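Local coordinates for protein LbaCas13a H328A (C2c2) (Lachnospiraceae bacterium NK4A179, PDB 5WLH) that binds a CRISPR guide RNA and, as a Cas13a nuclease, probably cleaves RNA matched by that guide, with a preference for cutting at adenosines, at residues I727-N730 with A731-D735. Residues are numbered along the deposited sequence; the frame is centred on the assembly and turned at random.
Sequences IYYN and AFLND. With nucleotides of chain B.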
ATOM      1  N   ILE A 727     -10.158 -19.018 -21.682  1.00 22.87           N
ATOM      2  CA  ILE A 727     -11.036 -18.336 -22.632  1.00 21.81           C
ATOM      3  C   ILE A 727     -11.374 -16.939 -22.144  1.00 23.62           C
ATOM      4  O   ILE A 727     -11.402 -15.980 -22.928  1.00 25.74           O
ATOM      5  CB  ILE A 727     -12.315 -19.152 -22.864  1.00 25.12           C
ATOM      6  CG1 ILE A 727     -11.967 -20.485 -23.532  1.00 23.83           C
ATOM      7  CG2 ILE A 727     -13.312 -18.317 -23.659  1.00 24.59           C
ATOM      8  CD1 ILE A 727     -13.169 -21.404 -23.678  1.00 25.42           C
ATOM      9  N   TYR A 728     -11.649 -16.810 -20.846  1.00 19.97           N
ATOM     10  CA  TYR A 728     -12.024 -15.527 -20.270  1.00 21.50           C
ATOM     11  C   TYR A 728     -10.982 -14.477 -20.609  1.00 20.89           C
ATOM     12  O   TYR A 728     -11.299 -13.412 -21.149  1.00 23.98           O
ATOM     13  CB  TYR A 728     -12.172 -15.687 -18.751  1.00 23.35           C
ATOM     14  CG  TYR A 728     -12.621 -14.451 -18.006  1.00 25.22           C
ATOM     15  CD1 TYR A 728     -13.954 -14.092 -17.966  1.00 24.85           C
ATOM     16  CD2 TYR A 728     -11.703 -13.649 -17.332  1.00 23.14           C
ATOM     17  CE1 TYR A 728     -14.372 -12.974 -17.286  1.00 25.38           C
ATOM     18  CE2 TYR A 728     -12.118 -12.528 -16.644  1.00 23.62           C
ATOM     19  CZ  TYR A 728     -13.436 -12.196 -16.617  1.00 26.03           C
ATOM     20  OH  TYR A 728     -13.839 -11.088 -15.935  1.00 28.64           O
ATOM     21  N   TYR A 729      -9.719 -14.793 -20.361  1.00 21.01           N
ATOM     22  CA  TYR A 729      -8.694 -13.772 -20.523  1.00 21.25           C
ATOM     23  C   TYR A 729      -8.282 -13.604 -21.981  1.00 27.28           C
ATOM     24  O   TYR A 729      -8.065 -12.475 -22.434  1.00 27.61           O
ATOM     25  CB  TYR A 729      -7.478 -14.104 -19.657  1.00 25.08           C
ATOM     26  CG  TYR A 729      -7.775 -13.973 -18.178  1.00 23.35           C
ATOM     27  CD1 TYR A 729      -8.082 -12.731 -17.624  1.00 22.05           C
ATOM     28  CD2 TYR A 729      -7.746 -15.082 -17.348  1.00 22.87           C
ATOM     29  CE1 TYR A 729      -8.365 -12.599 -16.270  1.00 20.32           C
ATOM     30  CE2 TYR A 729      -8.015 -14.964 -16.006  1.00 22.53           C
ATOM     31  CZ  TYR A 729      -8.320 -13.715 -15.475  1.00 24.42           C
ATOM     32  OH  TYR A 729      -8.602 -13.605 -14.136  1.00 23.94           O
ATOM     33  N   ASN A 730      -8.197 -14.701 -22.736  1.00 25.21           N
ATOM     34  CA  ASN A 730      -7.526 -14.667 -24.026  1.00 23.46           C
ATOM     35  C   ASN A 730      -8.464 -14.535 -25.223  1.00 29.64           C
ATOM     36  O   ASN A 730      -7.983 -14.317 -26.347  1.00 27.66           O
ATOM     37  CB  ASN A 730      -6.660 -15.918 -24.174  1.00 22.79           C
ATOM     38  CG  ASN A 730      -5.531 -15.953 -23.159  1.00 31.83           C
ATOM     39  OD1 ASN A 730      -4.538 -15.262 -23.317  1.00 36.47           O
ATOM     40  ND2 ASN A 730      -5.686 -16.759 -22.114  1.00 33.17           N
ATOM     41  N   ALA A 731      -9.772 -14.625 -25.018  1.00 27.94           N
ATOM     42  CA  ALA A 731     -10.720 -14.478 -26.113  1.00 30.30           C
ATOM     43  C   ALA A 731     -11.910 -13.615 -25.716  1.00 29.78           C
ATOM     44  O   ALA A 731     -12.332 -12.734 -26.471  1.00 29.84           O
ATOM     45  CB  ALA A 731     -11.210 -15.862 -26.564  1.00 27.84           C
ATOM     46  N   PHE A 732     -12.450 -13.860 -24.522  1.00 29.44           N
ATOM     47  CA  PHE A 732     -13.721 -13.263 -24.135  1.00 25.15           C
ATOM     48  C   PHE A 732     -13.601 -11.760 -23.925  1.00 26.26           C
ATOM     49  O   PHE A 732     -14.385 -10.981 -24.477  1.00 28.24           O
ATOM     50  CB  PHE A 732     -14.232 -13.962 -22.872  1.00 27.39           C
ATOM     51  CG  PHE A 732     -15.319 -13.226 -22.145  1.00 29.70           C
ATOM     52  CD1 PHE A 732     -16.612 -13.170 -22.652  1.00 25.48           C
ATOM     53  CD2 PHE A 732     -15.057 -12.618 -20.926  1.00 25.73           C
ATOM     54  CE1 PHE A 732     -17.610 -12.509 -21.967  1.00 25.99           C
ATOM     55  CE2 PHE A 732     -16.057 -11.960 -20.238  1.00 24.06           C
ATOM     56  CZ  PHE A 732     -17.334 -11.905 -20.757  1.00 26.14           C
ATOM     57  N   LEU A 733     -12.631 -11.325 -23.121  1.00 24.28           N
ATOM     58  CA  LEU A 733     -12.646  -9.935 -22.679  1.00 22.51           C
ATOM     59  C   LEU A 733     -12.443  -8.946 -23.825  1.00 26.24           C
ATOM     60  O   LEU A 733     -12.962  -7.831 -23.764  1.00 27.63           O
ATOM     61  CB  LEU A 733     -11.587  -9.716 -21.588  1.00 25.69           C
ATOM     62  CG  LEU A 733     -11.875 -10.313 -20.212  1.00 27.41           C
ATOM     63  CD1 LEU A 733     -10.638 -10.160 -19.320  1.00 29.74           C
ATOM     64  CD2 LEU A 733     -13.098  -9.671 -19.571  1.00 28.26           C
ATOM     65  N   ASN A 734     -11.716  -9.326 -24.881  1.00 27.65           N
ATOM     66  CA  ASN A 734     -11.456  -8.428 -26.002  1.00 29.90           C
ATOM     67  C   ASN A 734     -12.405  -8.629 -27.173  1.00 35.06           C
ATOM     68  O   ASN A 734     -12.233  -7.976 -28.208  1.00 36.31           O
ATOM     69  CB  ASN A 734     -10.018  -8.599 -26.493  1.00 33.14           C
ATOM     70  CG  ASN A 734      -9.008  -8.381 -25.396  1.00 41.65           C
ATOM     71  OD1 ASN A 734      -9.206  -7.547 -24.513  1.00 44.73           O
ATOM     72  ND2 ASN A 734      -7.929  -9.147 -25.427  1.00 44.41           N
ATOM     73  N   ASP A 735     -13.392  -9.504 -27.043  1.00 33.66           N
ATOM     74  CA  ASP A 735     -14.267  -9.795 -28.169  1.00 32.37           C
ATOM     75  C   ASP A 735     -15.232  -8.636 -28.405  1.00 34.23           C
ATOM     76  O   ASP A 735     -15.889  -8.153 -27.475  1.00 33.23           O
ATOM     77  CB  ASP A 735     -15.024 -11.092 -27.919  1.00 31.51           C
ATOM     78  CG  ASP A 735     -15.924 -11.466 -29.083  1.00 35.45           C
ATOM     79  OD1 ASP A 735     -15.431 -12.124 -30.019  1.00 36.62           O
ATOM     80  OD2 ASP A 735     -17.108 -11.085 -29.056  1.00 36.95           O
TER
ATOM     81  P     A B  34      -6.186 -11.272 -13.213  1.00 23.99           P
ATOM     82  OP1   A B  34      -5.296 -11.010 -14.380  1.00 22.89           O
ATOM     83  OP2   A B  34      -7.686 -11.250 -13.371  1.00 22.85           O
ATOM     84  O5'   A B  34      -5.840 -12.608 -12.438  1.00 23.50           O
ATOM     85  C5'   A B  34      -4.497 -13.051 -12.298  1.00 27.32           C
ATOM     86  C4'   A B  34      -4.418 -14.544 -12.086  1.00 25.86           C
ATOM     87  O4'   A B  34      -4.810 -14.881 -10.722  1.00 27.28           O
ATOM     88  C3'   A B  34      -5.309 -15.384 -13.019  1.00 23.59           C
ATOM     89  O3'   A B  34      -4.598 -16.538 -13.446  1.00 24.00           O
ATOM     90  C2'   A B  34      -6.449 -15.825 -12.099  1.00 25.45           C
ATOM     91  O2'   A B  34      -7.068 -17.040 -12.466  1.00 26.17           O
ATOM     92  C1'   A B  34      -5.730 -15.951 -10.757  1.00 30.01           C
ATOM     93  N9    A B  34      -6.634 -15.904  -9.602  1.00 34.28           N
ATOM     94  C8    A B  34      -7.459 -14.916  -9.135  1.00 36.00           C
ATOM     95  N7    A B  34      -8.162 -15.275  -8.083  1.00 37.55           N
ATOM     96  C5    A B  34      -7.791 -16.591  -7.853  1.00 38.71           C
ATOM     97  C6    A B  34      -8.170 -17.548  -6.894  1.00 41.85           C
ATOM     98  N6    A B  34      -9.063 -17.335  -5.923  1.00 47.47           N
ATOM     99  N1    A B  34      -7.596 -18.771  -6.960  1.00 41.50           N
ATOM    100  C2    A B  34      -6.701 -19.010  -7.930  1.00 43.47           C
ATOM    101  N3    A B  34      -6.267 -18.190  -8.886  1.00 37.45           N
ATOM    102  C4    A B  34      -6.852 -16.986  -8.785  1.00 35.68           C
TER
HETATM  103  O   HOH W   1      -9.503 -11.352 -24.812  1.00 37.29           O
HETATM  104  O   HOH W   2      -7.747 -11.310 -26.940  1.00 37.44           O
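Ile-727 O is gripped by two backbone donors at the C-terminal end of helix 709-732. Phe-732 N donates to Ile-727 O at 2.9 Å in a fairly straight bond (N-H...O 163°). Ala-731 N lies 3.0 Å from Ile-727 O, in a more bent bond. Leu-733 N binds Tyr-728 O at 3.2 Å; like Phe-732 N to Ile-727 O, this bond spans five residues, as in the wider pi-type turn at 728-730. Two waters bridge the backbone to Asn-734: one joins Tyr-729 O to Asn-734 N, the other Asn-730 O to Asn-734 ND2.

The rings of Tyr-728 and Phe-732 lie near parallel, planes at 27°, but slid apart with little overlap. Tyr-728 CD1 meets Phe-732 CD2 at 3.5 Å. Leu-733 folds back over one face of the Tyr-728 ring, its CD2 4.3 Å from the ring centroid, a CH-pi contact. With chi1 at -177°, the Tyr-728 ring stands anti to its own N, which places it beside Phe-732 and under Leu-733 CD2. Its hydroxyl is hydrogen-bonded to Pro-676 O. Replacing Tyr-728 with an alanine would probably leave Pro-676 O without this donor and open a gap beside Phe-732 and Leu-733.

Tyr-729 reaches the bound RNA with its hydroxyl. Tyr-729 OH donates to OP2 of A34 of chain B at 2.6 Å, with the phosphate oxygen at the ring edge. The same hydroxyl is hydrogen-bonded to Phe-678 N, which should help fix its position. Leu-733 CD1 touches Tyr-729 CD1 at 4.0 Å.

A type I turn from Phe-732 to Asp-735 leads into helix 736-745, whose start is capped by Asp-735 OD2 at Val-738 N. Helix 843-861 packs on Ile-727, Tyr-728 and Phe-732, while helix 654-665 packs on Ile-727, Asn-730 and Ala-731.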